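Local structure of glycosyl hydrolase (Rhizobium leguminosarum bv. trifolii, 5NDX) at residues A[31-36]-A[82-87]; A[490-495]-A[585-590]; A[453-458]-A[483-488]; A[190-195]-A[243-248]; A[46-51]-A[364-369]. The protein probably hydrolyses O-glycosidic bonds as a family 39 glycoside hydrolase, being a bacterial orthologue of human alpha-L-iduronidase. The protein carries 2 engineered substitutions. All coordinates share one frame; numbering follows the deposited sequence.

Interaction 1. Residues A[31-36]-A[82-87]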
# COMPACT_ATOMS: atom_id res chain seq x y z
N GLU A 31 17.50 -4.51 -5.44
CA GLU A 31 17.73 -5.03 -6.79
C GLU A 31 16.44 -5.42 -7.50
O GLU A 31 16.40 -5.37 -8.73
CB GLU A 31 18.66 -6.26 -6.76
CG GLU A 31 20.13 -5.94 -6.54
CD GLU A 31 20.51 -5.70 -5.07
OE1 GLU A 31 19.64 -5.82 -4.17
OE2 GLU A 31 21.70 -5.38 -4.82
N LEU A 32 15.39 -5.81 -6.76
CA LEU A 32 14.10 -6.10 -7.42
C LEU A 32 13.59 -4.95 -8.19
O LEU A 32 12.89 -5.16 -9.19
CB LEU A 32 13.02 -6.57 -6.43
CG LEU A 32 13.31 -7.87 -5.72
CD1 LEU A 32 12.15 -8.17 -4.80
CD2 LEU A 32 13.57 -9.00 -6.70
N LEU A 33 13.96 -3.71 -7.83
CA LEU A 33 13.51 -2.55 -8.61
C LEU A 33 14.02 -2.55 -10.05
O LEU A 33 13.46 -1.89 -10.91
CB LEU A 33 13.91 -1.24 -7.94
CG LEU A 33 13.15 -0.82 -6.70
CD1 LEU A 33 13.86 0.23 -5.86
CD2 LEU A 33 11.78 -0.28 -7.10
N LEU A 34 15.08 -3.29 -10.33
CA LEU A 34 15.60 -3.40 -11.70
C LEU A 34 14.96 -4.53 -12.49
O LEU A 34 15.20 -4.62 -13.66
CB LEU A 34 17.11 -3.66 -11.67
CG LEU A 34 17.89 -2.71 -10.75
CD1 LEU A 34 19.35 -3.15 -10.62
CD2 LEU A 34 17.78 -1.27 -11.22
N GLU A 35 14.14 -5.38 -11.87
CA GLU A 35 13.54 -6.53 -12.57
C GLU A 35 12.24 -6.15 -13.28
O GLU A 35 11.48 -5.33 -12.79
CB GLU A 35 13.20 -7.63 -11.57
CG GLU A 35 14.39 -8.31 -10.90
CD GLU A 35 15.40 -8.90 -11.90
OE1 GLU A 35 15.05 -9.40 -12.98
OE2 GLU A 35 16.59 -8.82 -11.62
N PRO A 36 11.94 -6.78 -14.43
CA PRO A 36 10.67 -6.43 -15.11
C PRO A 36 9.38 -6.76 -14.35
O PRO A 36 8.36 -6.08 -14.54
CB PRO A 36 10.76 -7.22 -16.42
CG PRO A 36 11.74 -8.33 -16.12
CD PRO A 36 12.76 -7.68 -15.23
N LEU A 82 15.47 4.52 -8.47
CA LEU A 82 14.69 5.70 -8.12
C LEU A 82 13.87 6.20 -9.28
O LEU A 82 12.72 6.61 -9.07
CB LEU A 82 15.55 6.81 -7.55
CG LEU A 82 16.29 6.40 -6.26
CD1 LEU A 82 17.21 7.50 -5.79
CD2 LEU A 82 15.31 6.01 -5.17
N ASP A 83 14.41 6.14 -10.51
CA ASP A 83 13.65 6.62 -11.65
C ASP A 83 12.35 5.82 -11.83
O ASP A 83 11.33 6.40 -12.17
CB ASP A 83 14.43 6.51 -12.96
CG ASP A 83 15.49 7.58 -13.13
OD1 ASP A 83 15.59 8.56 -12.37
OD2 ASP A 83 16.26 7.38 -14.06
N VAL A 84 12.38 4.50 -11.65
CA VAL A 84 11.13 3.74 -11.77
C VAL A 84 10.09 4.11 -10.74
O VAL A 84 8.92 4.05 -11.06
CB VAL A 84 11.16 2.15 -11.68
CG1 VAL A 84 11.29 1.58 -13.02
CG2 VAL A 84 12.07 1.56 -10.66
N MET A 85 10.51 4.40 -9.52
CA MET A 85 9.56 4.89 -8.52
C MET A 85 8.92 6.21 -8.96
O MET A 85 7.70 6.28 -9.05
CB MET A 85 10.22 5.10 -7.18
CG MET A 85 10.81 3.85 -6.55
SD MET A 85 11.16 4.32 -4.85
CE MET A 85 12.28 3.02 -4.53
N ILE A 86 9.75 7.20 -9.27
CA ILE A 86 9.28 8.55 -9.66
C ILE A 86 8.35 8.51 -10.88
O ILE A 86 7.30 9.12 -10.89
CB ILE A 86 10.47 9.52 -9.91
CG1 ILE A 86 11.05 10.10 -8.60
CG2 ILE A 86 10.03 10.79 -10.67
CD1 ILE A 86 11.07 9.24 -7.37
N GLU A 87 8.71 7.73 -11.86
CA GLU A 87 7.91 7.53 -13.05
C GLU A 87 6.51 6.93 -12.75
O GLU A 87 5.56 7.20 -13.47
CB GLU A 87 8.72 6.61 -13.96
CG GLU A 87 8.11 6.33 -15.31
CD GLU A 87 8.71 5.11 -16.01
OE1 GLU A 87 9.72 4.51 -15.52
OE2 GLU A 87 8.15 4.75 -17.07
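Leu33 meets Val84 and Met85 on the outer layer of the TIM barrel, where the 3-10 turn that follows strand 24-27 packs against helix 76-87. The contact illustrates how a single branched side chain can serve two neighbours on one helix. The tight part lies inward: Leu33 CD1 presses on Met85 CE at 3.5 Å, closer than carbons usually come. The extended chain of Met85 (chi2 -167°) carries the CE methyl to Leu33, the two side chains crossing at about a right angle. Val58 of strand 55-58, on the barrel side, touches both residues. The other branch of Leu33 fits less closely, with Leu33 CD2 lying 4.0 Å from Val84 CG2, and helix 36-45 adds Leu42, which touches both Leu33 and Val84. Farther out, apolar contact gives way to charge: Asp83 pairs with Arg130, and Glu87, an exposed residue, with Arg39, whose side is also touched by Val84. The valine itself is turned to a chi1 of -93°, off a staggered value, and its CG2 methyl also rests 3.7 Å from Leu33 O.

Interaction 2. Residues A[490-495]-A[585-590]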
# COMPACT_ATOMS: atom_id res chain seq x y z
N GLN A 490 -9.95 -10.40 -10.14
CA GLN A 490 -8.97 -9.74 -9.30
C GLN A 490 -9.31 -8.29 -9.00
O GLN A 490 -8.74 -7.72 -8.07
CB GLN A 490 -7.57 -9.74 -9.92
CG GLN A 490 -7.32 -8.67 -11.00
CD GLN A 490 -5.96 -8.74 -11.67
OE1 GLN A 490 -5.61 -7.87 -12.53
NE2 GLN A 490 -5.18 -9.71 -11.32
N GLU A 491 -10.22 -7.71 -9.79
CA GLU A 491 -10.54 -6.29 -9.66
C GLU A 491 -11.59 -6.04 -8.58
O GLU A 491 -12.57 -6.78 -8.48
CB GLU A 491 -11.07 -5.71 -10.99
CG GLU A 491 -10.12 -5.82 -12.20
CD GLU A 491 -8.72 -5.26 -11.98
OE1 GLU A 491 -8.52 -4.39 -11.08
OE2 GLU A 491 -7.79 -5.68 -12.76
N PRO A 492 -11.40 -4.97 -7.79
CA PRO A 492 -12.42 -4.62 -6.76
C PRO A 492 -13.80 -4.62 -7.41
O PRO A 492 -14.04 -3.91 -8.40
CB PRO A 492 -12.01 -3.22 -6.33
CG PRO A 492 -10.54 -3.24 -6.48
CD PRO A 492 -10.24 -4.08 -7.71
N ALA A 493 -14.65 -5.46 -6.88
CA ALA A 493 -15.89 -5.82 -7.52
C ALA A 493 -17.09 -5.07 -6.94
O ALA A 493 -17.24 -4.93 -5.72
CB ALA A 493 -16.12 -7.32 -7.31
N LEU A 494 -17.98 -4.66 -7.84
CA LEU A 494 -19.29 -4.18 -7.43
C LEU A 494 -20.18 -5.31 -6.87
O LEU A 494 -20.46 -6.30 -7.54
CB LEU A 494 -20.00 -3.52 -8.63
CG LEU A 494 -19.32 -2.17 -9.04
CD1 LEU A 494 -19.80 -1.67 -10.40
CD2 LEU A 494 -19.55 -1.10 -8.00
N LEU A 495 -20.66 -5.10 -5.67
CA LEU A 495 -21.51 -6.03 -4.97
C LEU A 495 -22.88 -6.08 -5.67
O LEU A 495 -23.48 -7.15 -5.79
CB LEU A 495 -21.67 -5.60 -3.50
CG LEU A 495 -22.55 -6.51 -2.63
CD1 LEU A 495 -21.94 -7.90 -2.42
CD2 LEU A 495 -22.80 -5.83 -1.29
N PRO A 585 -15.06 -3.04 -14.42
CA PRO A 585 -14.73 -1.62 -14.23
C PRO A 585 -13.54 -1.42 -13.29
O PRO A 585 -13.48 -2.06 -12.22
CB PRO A 585 -15.99 -1.05 -13.57
CG PRO A 585 -17.07 -1.97 -14.02
CD PRO A 585 -16.45 -3.31 -14.02
N LEU A 586 -12.60 -0.60 -13.69
CA LEU A 586 -11.34 -0.51 -12.98
C LEU A 586 -11.40 0.70 -12.11
O LEU A 586 -11.63 1.81 -12.62
CB LEU A 586 -10.20 -0.36 -13.96
CG LEU A 586 -10.00 -1.54 -14.90
CD1 LEU A 586 -9.17 -1.10 -16.11
CD2 LEU A 586 -9.35 -2.71 -14.12
N ILE A 587 -11.12 0.56 -10.83
CA ILE A 587 -10.93 1.79 -10.04
C ILE A 587 -9.48 2.32 -9.99
O ILE A 587 -9.28 3.47 -9.60
CB ILE A 587 -11.49 1.71 -8.61
CG1 ILE A 587 -10.79 0.64 -7.83
CG2 ILE A 587 -12.99 1.48 -8.64
CD1 ILE A 587 -11.29 0.60 -6.40
N SER A 588 -8.51 1.49 -10.34
CA SER A 588 -7.11 1.89 -10.40
C SER A 588 -6.74 2.13 -11.86
O SER A 588 -7.33 1.56 -12.76
CB SER A 588 -6.18 0.79 -9.77
OG SER A 588 -6.26 0.86 -8.33
N THR A 589 -5.71 2.93 -12.06
CA THR A 589 -5.32 3.38 -13.39
C THR A 589 -4.23 2.52 -13.96
O THR A 589 -3.18 3.01 -14.31
CB THR A 589 -4.86 4.84 -13.31
OG1 THR A 589 -3.70 4.91 -12.49
CG2 THR A 589 -5.97 5.69 -12.73
N ALA A 590 -4.53 1.23 -14.09
CA ALA A 590 -3.61 0.27 -14.61
C ALA A 590 -4.38 -0.93 -15.16
O ALA A 590 -5.47 -1.24 -14.69
CB ALA A 590 -2.62 -0.17 -13.53
O HOH W 1 -8.78 -1.56 -10.22
O HOH W 2 -5.73 -4.21 -13.19
O HOH W 3 -12.21 -2.24 -9.96
O HOH W 4 -15.45 -3.23 -10.58
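Pro585 faces Pro492 through water, with Pro585 O and Pro492 O 4.3 Å apart. Water 3 and water 4 both sit between these oxygens, two acceptors that cannot bond each other, and water 3 also accepts from Ile587 N. Next along the loop, Leu586 lays a methyl over the carboxylate of Glu491: Leu586 CD2 is 3.4 Å from Glu491 CD and 3.6 Å from both OE1 and OE2, so it sits over the flat group as a whole and not over one oxygen. A bend in the glutamate (chi2 -53°) folds the carboxylate back into this position. Ile587 then brings CD1 to 3.9 Å from Pro492 CB, resting against the proline ring. At Ser588 the backbone N gives its hydrogen to water 1, which in turn donates to Glu491 OE1, an oxygen also in a salt bridge with Lys362. Thr589 centres an inverse gamma turn, and beyond it Ala590 O is linked, weakly, through water 2 to Glu491 OE2. Replacing Glu491 by an alanine is likely to deprive Lys362 of this counter-charge and open a gap beside the Leu586 methyl. The arrangement is a water-bridged, buried interface between two domains, joining the lead-in to edge strand 493-503 to the C-terminal beta domain.

Interaction 3. Residues A[453-458]-A[483-488]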
# COMPACT_ATOMS: atom_id res chain seq x y z
N MET A 453 -8.25 -16.01 -5.76
CA MET A 453 -7.74 -17.27 -5.28
C MET A 453 -8.81 -18.36 -5.27
O MET A 453 -8.50 -19.50 -5.62
CB MET A 453 -7.10 -17.14 -3.88
CG MET A 453 -6.23 -18.34 -3.50
SD MET A 453 -5.34 -18.11 -1.95
CE MET A 453 -4.50 -19.71 -1.81
N GLU A 454 -10.05 -18.03 -4.83
CA GLU A 454 -11.16 -18.98 -4.86
C GLU A 454 -11.43 -19.40 -6.30
O GLU A 454 -11.68 -20.59 -6.61
CB GLU A 454 -12.46 -18.45 -4.23
CG GLU A 454 -12.45 -18.36 -2.70
CD GLU A 454 -11.69 -17.11 -2.14
OE1 GLU A 454 -11.07 -16.32 -2.90
OE2 GLU A 454 -11.67 -16.96 -0.89
N VAL A 455 -11.37 -18.43 -7.20
CA VAL A 455 -11.64 -18.72 -8.60
C VAL A 455 -10.59 -19.70 -9.13
O VAL A 455 -10.91 -20.65 -9.81
CB VAL A 455 -11.69 -17.42 -9.41
CG1 VAL A 455 -11.75 -17.75 -10.89
CG2 VAL A 455 -12.92 -16.61 -9.02
N TRP A 456 -9.32 -19.41 -8.86
CA TRP A 456 -8.22 -20.25 -9.26
C TRP A 456 -8.31 -21.67 -8.70
O TRP A 456 -8.07 -22.64 -9.44
CB TRP A 456 -6.92 -19.62 -8.77
CG TRP A 456 -5.66 -20.40 -9.04
CD1 TRP A 456 -5.12 -20.72 -10.26
CD2 TRP A 456 -4.76 -20.94 -8.06
NE1 TRP A 456 -3.94 -21.39 -10.09
CE2 TRP A 456 -3.69 -21.53 -8.75
CE3 TRP A 456 -4.76 -20.96 -6.66
CZ2 TRP A 456 -2.62 -22.17 -8.09
CZ3 TRP A 456 -3.70 -21.59 -5.99
CH2 TRP A 456 -2.63 -22.17 -6.71
N GLU A 457 -8.66 -21.80 -7.42
CA GLU A 457 -8.77 -23.12 -6.80
C GLU A 457 -9.87 -23.93 -7.50
O GLU A 457 -9.78 -25.13 -7.56
CB GLU A 457 -9.09 -23.04 -5.29
CG GLU A 457 -7.89 -22.63 -4.47
CD GLU A 457 -8.16 -22.56 -2.95
OE1 GLU A 457 -9.00 -23.33 -2.40
OE2 GLU A 457 -7.50 -21.72 -2.33
N ALA A 458 -10.90 -23.27 -8.00
CA ALA A 458 -12.00 -23.98 -8.69
C ALA A 458 -11.68 -24.21 -10.18
O ALA A 458 -12.45 -24.86 -10.85
CB ALA A 458 -13.34 -23.25 -8.53
N PHE A 483 -6.48 -17.32 -17.06
CA PHE A 483 -5.96 -16.03 -16.68
C PHE A 483 -6.95 -14.87 -16.89
O PHE A 483 -7.01 -13.96 -16.04
CB PHE A 483 -4.65 -15.73 -17.38
CG PHE A 483 -3.43 -16.29 -16.70
CD1 PHE A 483 -3.15 -15.99 -15.38
CD2 PHE A 483 -2.52 -17.08 -17.41
CE1 PHE A 483 -2.01 -16.48 -14.76
CE2 PHE A 483 -1.38 -17.56 -16.80
CZ PHE A 483 -1.14 -17.29 -15.46
N ALA A 484 -7.74 -14.90 -17.96
CA ALA A 484 -8.73 -13.87 -18.23
C ALA A 484 -9.81 -13.95 -17.13
O ALA A 484 -10.29 -12.94 -16.65
CB ALA A 484 -9.37 -14.00 -19.64
N GLU A 485 -10.16 -15.16 -16.73
CA GLU A 485 -11.10 -15.36 -15.63
C GLU A 485 -10.53 -14.82 -14.30
O GLU A 485 -11.22 -14.16 -13.57
CB GLU A 485 -11.52 -16.84 -15.58
CG GLU A 485 -12.50 -17.23 -14.49
CD GLU A 485 -12.73 -18.79 -14.37
OE1 GLU A 485 -12.11 -19.64 -15.10
OE2 GLU A 485 -13.56 -19.16 -13.51
N LEU A 486 -9.25 -15.05 -14.02
CA LEU A 486 -8.62 -14.53 -12.81
C LEU A 486 -8.52 -13.03 -12.81
O LEU A 486 -8.76 -12.39 -11.77
CB LEU A 486 -7.22 -15.13 -12.57
CG LEU A 486 -7.13 -16.65 -12.35
CD1 LEU A 486 -5.71 -17.03 -12.06
CD2 LEU A 486 -8.02 -17.20 -11.25
N ARG A 487 -8.17 -12.45 -13.95
CA ARG A 487 -8.06 -11.01 -14.05
C ARG A 487 -9.43 -10.28 -13.96
O ARG A 487 -9.47 -9.09 -13.60
CB ARG A 487 -7.29 -10.59 -15.33
CG ARG A 487 -5.84 -11.01 -15.28
CD ARG A 487 -4.98 -10.28 -16.28
NE ARG A 487 -3.57 -10.33 -15.89
CZ ARG A 487 -2.71 -11.22 -16.37
NH1 ARG A 487 -3.09 -12.10 -17.29
NH2 ARG A 487 -1.47 -11.23 -15.93
N ARG A 488 -10.53 -10.94 -14.34
CA ARG A 488 -11.87 -10.38 -14.06
C ARG A 488 -12.13 -10.38 -12.54
O ARG A 488 -12.57 -9.38 -11.97
CB ARG A 488 -12.96 -11.16 -14.79
CG ARG A 488 -14.44 -10.73 -14.59
CD ARG A 488 -15.46 -11.64 -15.34
NE ARG A 488 -14.88 -12.37 -16.52
CZ ARG A 488 -14.67 -13.72 -16.68
NH1 ARG A 488 -15.02 -14.63 -15.74
NH2 ARG A 488 -14.10 -14.18 -17.82
O HOH W 5 -13.13 -20.96 -11.41
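Val455 and Trp456 pack on Glu485 and Leu486 where two short helices, 452-457 and 480-489, lie nearly antiparallel (156°) in the excursion between strands 436-445 and 493-503. Their axes approach to 9.3 Å. Leu486 CD2 packs on the first helix, 3.6 Å from Trp456 CB and 3.8 Å from Val455 CG1, while CD1 reaches obliquely toward the indole. That indole is held from elsewhere, NE1 bonding to Pro475 O and the ring stacking on Trp320. On the outer side Glu485 runs extended, with CG anti to its own nitrogen (chi1 180°), which carries the chain obliquely across the valine and brings OE2 to 3.5 Å from Val455 CG1. Water 5 bridges this outer side by donating to both Glu485 OE2 and Val455 O, while Glu485 OE1 is taken by Gln459 NE2. The arrangement is that of an antiparallel helix pair inserted between two sheet-neighbouring strands of the beta domain.

Interaction 4. Residues A[190-195]-A[243-248]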
# COMPACT_ATOMS: atom_id res chain seq x y z
N PRO A 190 17.53 -2.19 23.14
CA PRO A 190 18.65 -1.36 23.52
C PRO A 190 18.97 -0.26 22.53
O PRO A 190 19.15 0.89 22.94
CB PRO A 190 19.80 -2.37 23.60
CG PRO A 190 19.15 -3.58 24.15
CD PRO A 190 17.83 -3.62 23.39
N ILE A 191 19.03 -0.61 21.24
CA ILE A 191 19.20 0.37 20.20
C ILE A 191 18.13 1.48 20.26
O ILE A 191 18.44 2.64 20.09
CB ILE A 191 19.17 -0.28 18.80
CG1 ILE A 191 20.47 -1.04 18.53
CG2 ILE A 191 19.03 0.79 17.71
CD1 ILE A 191 21.68 -0.12 18.27
N PHE A 192 16.88 1.11 20.47
CA PHE A 192 15.81 2.08 20.49
C PHE A 192 16.04 3.04 21.65
O PHE A 192 16.06 4.22 21.45
CB PHE A 192 14.43 1.44 20.57
CG PHE A 192 13.33 2.45 20.74
CD1 PHE A 192 12.93 2.87 22.02
CD2 PHE A 192 12.66 2.96 19.64
CE1 PHE A 192 11.92 3.83 22.18
CE2 PHE A 192 11.66 3.92 19.79
CZ PHE A 192 11.28 4.35 21.06
N ARG A 193 16.22 2.50 22.84
CA ARG A 193 16.43 3.32 24.04
C ARG A 193 17.63 4.20 23.90
O ARG A 193 17.58 5.38 24.25
CB ARG A 193 16.53 2.46 25.29
CG ARG A 193 15.19 1.86 25.66
CD ARG A 193 15.18 1.17 27.02
NE ARG A 193 15.42 -0.25 26.84
CZ ARG A 193 16.53 -0.93 27.16
NH1 ARG A 193 16.58 -2.23 26.90
NH2 ARG A 193 17.58 -0.35 27.73
N ALA A 194 18.69 3.64 23.33
CA ALA A 194 19.92 4.41 23.10
C ALA A 194 19.73 5.57 22.15
O ALA A 194 20.27 6.66 22.39
CB ALA A 194 21.02 3.49 22.60
N LEU A 195 18.95 5.40 21.08
CA LEU A 195 18.83 6.49 20.10
C LEU A 195 18.00 7.63 20.69
O LEU A 195 18.26 8.81 20.46
CB LEU A 195 18.23 5.99 18.80
CG LEU A 195 18.39 6.74 17.46
CD1 LEU A 195 17.08 7.30 16.92
CD2 LEU A 195 19.47 7.80 17.39
N LEU A 243 1.56 2.17 22.13
CA LEU A 243 1.23 3.05 23.24
C LEU A 243 2.18 2.86 24.43
O LEU A 243 2.46 3.82 25.14
CB LEU A 243 -0.23 2.89 23.67
CG LEU A 243 -1.27 3.39 22.67
CD1 LEU A 243 -2.67 3.11 23.21
CD2 LEU A 243 -1.10 4.86 22.38
N LEU A 244 2.70 1.64 24.62
CA LEU A 244 3.73 1.37 25.62
C LEU A 244 4.97 2.16 25.28
O LEU A 244 5.61 2.72 26.16
CB LEU A 244 4.09 -0.11 25.65
CG LEU A 244 4.87 -0.61 26.85
CD1 LEU A 244 3.95 -0.57 28.07
CD2 LEU A 244 5.32 -2.04 26.61
N VAL A 245 5.33 2.19 24.01
CA VAL A 245 6.53 2.95 23.57
C VAL A 245 6.30 4.44 23.81
O VAL A 245 7.17 5.16 24.34
CB VAL A 245 6.88 2.66 22.09
CG1 VAL A 245 8.02 3.54 21.58
CG2 VAL A 245 7.24 1.20 21.91
N VAL A 246 5.13 4.90 23.45
CA VAL A 246 4.78 6.29 23.72
C VAL A 246 4.87 6.58 25.25
O VAL A 246 5.43 7.59 25.63
CB VAL A 246 3.41 6.65 23.11
CG1 VAL A 246 2.94 8.03 23.56
CG2 VAL A 246 3.48 6.62 21.58
N ASP A 247 4.34 5.71 26.10
CA ASP A 247 4.46 5.88 27.56
C ASP A 247 5.91 5.98 28.04
O ASP A 247 6.22 6.78 28.90
CB ASP A 247 3.79 4.74 28.34
CG ASP A 247 2.28 4.78 28.27
OD1 ASP A 247 1.72 5.87 28.00
OD2 ASP A 247 1.66 3.72 28.47
N TYR A 248 6.78 5.15 27.47
CA TYR A 248 8.18 5.20 27.73
C TYR A 248 8.76 6.56 27.37
O TYR A 248 9.56 7.11 28.12
CB TYR A 248 8.90 4.08 26.99
CG TYR A 248 10.38 4.11 27.17
CD1 TYR A 248 11.19 4.90 26.34
CD2 TYR A 248 11.00 3.33 28.17
CE1 TYR A 248 12.58 4.95 26.52
CE2 TYR A 248 12.39 3.37 28.36
CZ TYR A 248 13.17 4.19 27.54
OH TYR A 248 14.56 4.20 27.70
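Neighbouring outer helices of the TIM barrel meet here, Phe192 and Arg193 of helix 190-200 reaching across to Val245 and Tyr248 of helix 235-252. The axes are 12.6 Å apart and run in roughly the same sense, 38° from parallel, so long side chains must span the interval. Phe192 does this on the inner side: with CG anti to the backbone N its ring projects far enough for Phe192 CZ to come within 3.4 Å of Val245 CG1. The tyrosine comes to the edge of that same ring, Tyr248 CD1 lying near the phenylalanine plane at a loose 4.4 Å from Phe192 CE1. On the outer side the phenol ends against the methylenes of Arg193, Tyr248 OH being 3.2 Å from both Arg193 CD and CG, and the two side chains cross at about a right angle. The guanidinium is not stacked on the phenol, their planes being 62° apart. A bend at chi3 (-95°) turns it back over its own helix, one face over Pro190 CA, which lies toward its rim, while NE bonds to Leu188 O. With an alanine in place of Tyr248, the Arg193 methylenes would probably lose their cover and a gap would open between the helices. Toward the barrel strands, Phe192 and Val245 both touch Ile219 of strand 216-219. This is the helix-to-helix packing over parallel strands that builds the outer shell of a beta/alpha barrel.

Interaction 5. Residues A[46-51]-A[364-369]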
# COMPACT_ATOMS: atom_id res chain seq x y z
N GLY A 46 1.24 2.31 -8.24
CA GLY A 46 1.06 3.74 -8.45
C GLY A 46 -0.29 4.16 -9.00
O GLY A 46 -0.51 5.33 -9.22
N GLY A 47 -1.13 3.23 -9.34
CA GLY A 47 -2.43 3.53 -9.93
C GLY A 47 -3.65 3.60 -9.02
O GLY A 47 -4.74 3.72 -9.54
N LEU A 48 -3.48 3.53 -7.70
CA LEU A 48 -4.59 3.54 -6.76
C LEU A 48 -5.21 4.91 -6.71
O LEU A 48 -4.54 5.89 -6.90
CB LEU A 48 -4.21 3.10 -5.34
CG LEU A 48 -4.12 1.60 -5.05
CD1 LEU A 48 -2.91 1.02 -5.66
CD2 LEU A 48 -4.06 1.30 -3.56
N PRO A 49 -6.51 5.00 -6.41
CA PRO A 49 -7.15 6.32 -6.37
C PRO A 49 -6.44 7.24 -5.42
O PRO A 49 -6.08 6.81 -4.31
CB PRO A 49 -8.53 6.02 -5.83
CG PRO A 49 -8.79 4.60 -6.19
CD PRO A 49 -7.47 3.91 -6.24
N ASN A 50 -6.20 8.48 -5.84
CA ASN A 50 -5.75 9.52 -4.94
C ASN A 50 -4.46 9.18 -4.18
O ASN A 50 -4.39 9.31 -2.96
CB ASN A 50 -6.90 9.84 -3.92
CG ASN A 50 -6.66 11.13 -3.12
OD1 ASN A 50 -5.75 11.89 -3.41
ND2 ASN A 50 -7.50 11.38 -2.09
N GLU A 51 -3.47 8.70 -4.91
CA GLU A 51 -2.21 8.27 -4.32
C GLU A 51 -2.43 7.26 -3.18
O GLU A 51 -1.82 7.36 -2.11
CB GLU A 51 -1.39 9.50 -3.88
CG GLU A 51 -1.04 10.49 -5.04
CD GLU A 51 -0.19 11.66 -4.48
OE1 GLU A 51 -0.74 12.51 -3.77
OE2 GLU A 51 1.04 11.63 -4.56
N PRO A 364 -5.62 -9.77 -2.16
CA PRO A 364 -6.34 -8.88 -1.25
C PRO A 364 -5.55 -7.85 -0.53
O PRO A 364 -6.12 -6.84 -0.14
CB PRO A 364 -7.06 -9.83 -0.27
CG PRO A 364 -7.26 -11.07 -1.11
CD PRO A 364 -6.05 -11.17 -1.99
N GLY A 365 -4.24 -8.04 -0.37
CA GLY A 365 -3.39 -7.03 0.22
C GLY A 365 -3.42 -5.71 -0.56
O GLY A 365 -3.18 -4.65 0.05
N LEU A 366 -3.63 -5.78 -1.88
CA LEU A 366 -3.66 -4.61 -2.76
C LEU A 366 -5.08 -4.11 -2.92
O LEU A 366 -5.31 -2.91 -2.76
CB LEU A 366 -3.06 -4.88 -4.16
CG LEU A 366 -3.00 -3.71 -5.15
CD1 LEU A 366 -2.37 -2.50 -4.47
CD2 LEU A 366 -2.18 -4.10 -6.37
N THR A 367 -6.03 -5.01 -3.15
CA THR A 367 -7.41 -4.61 -3.36
C THR A 367 -7.99 -3.95 -2.14
O THR A 367 -8.77 -2.99 -2.25
CB THR A 367 -8.28 -5.74 -3.87
OG1 THR A 367 -8.25 -6.83 -2.93
CG2 THR A 367 -7.80 -6.21 -5.23
N SER A 368 -7.61 -4.41 -0.97
CA SER A 368 -8.07 -3.76 0.24
C SER A 368 -7.61 -2.28 0.24
O SER A 368 -8.38 -1.41 0.63
CB SER A 368 -7.58 -4.45 1.51
OG SER A 368 -6.17 -4.50 1.47
N MET A 369 -6.37 -2.04 -0.16
CA MET A 369 -5.83 -0.68 -0.25
C MET A 369 -6.46 0.17 -1.34
O MET A 369 -6.61 1.40 -1.15
CB MET A 369 -4.30 -0.70 -0.36
CG MET A 369 -3.69 -1.30 0.91
SD MET A 369 -1.92 -1.37 0.78
CE MET A 369 -1.45 0.11 1.65
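Leu48 fills the centre of this buried contact, its two methyls dividing between Leu366 and Met369 of helix 364-372. One branch goes to the leucine: Leu48 CD1 meets Leu366 CD1 at 3.8 Å, the side chains passing at a slant. Leu366 can offer that methyl because its CG stands anti to the backbone N (chi1 -178°), swinging the branch out toward the loop. The second branch of Leu48 settles on the helix backbone: Leu48 CD2 is 3.5 Å from Met369 C and 3.8 Å from Met369 CB, so the methionine contributes the root of its side chain. The rest of that chain bends away at chi3 (98°); the methionine side chain also touches His314. A single loop residue thus touches two positions one turn apart on the helix. The first turn is itself reinforced, since Pro364 O accepts from Ser368 N and, at 2.8 Å, from Ser368 OG, the latter lying in the carbonyl plane with a C=O...O angle of 150°. In the fold, the loop 46-51 connects helix 36-45 to strand 55-58 of the barrel, and helix 364-372, which follows strand 358-362, lies between that loop and helix 282-300, where Ser368 touches Ala285 and Ile288.

Interactions 1, 4 and 5 belong to the barrel part of the chain, interactions 3 and 2 to the beta domains, one of which also takes in the N-terminal strand 4-10. Interaction 5 pairs an early loop with a helix more than 300 residues later, enclosing interaction 4 and crossing interaction 1 in sequence; interactions 3 and 2 come afterwards, their segments adjoining where helix 480-489 leads into strand 493-503. The junction lies at interactions 5 and 2, whose centres are about 10 Å apart and which touch, Thr589 N probably bonding to Gly47 O at 2.8 Å. Interaction 4 is remote, about 41 Å from interaction 2 between centres. The barrel is thus tied to the C-terminal beta domain.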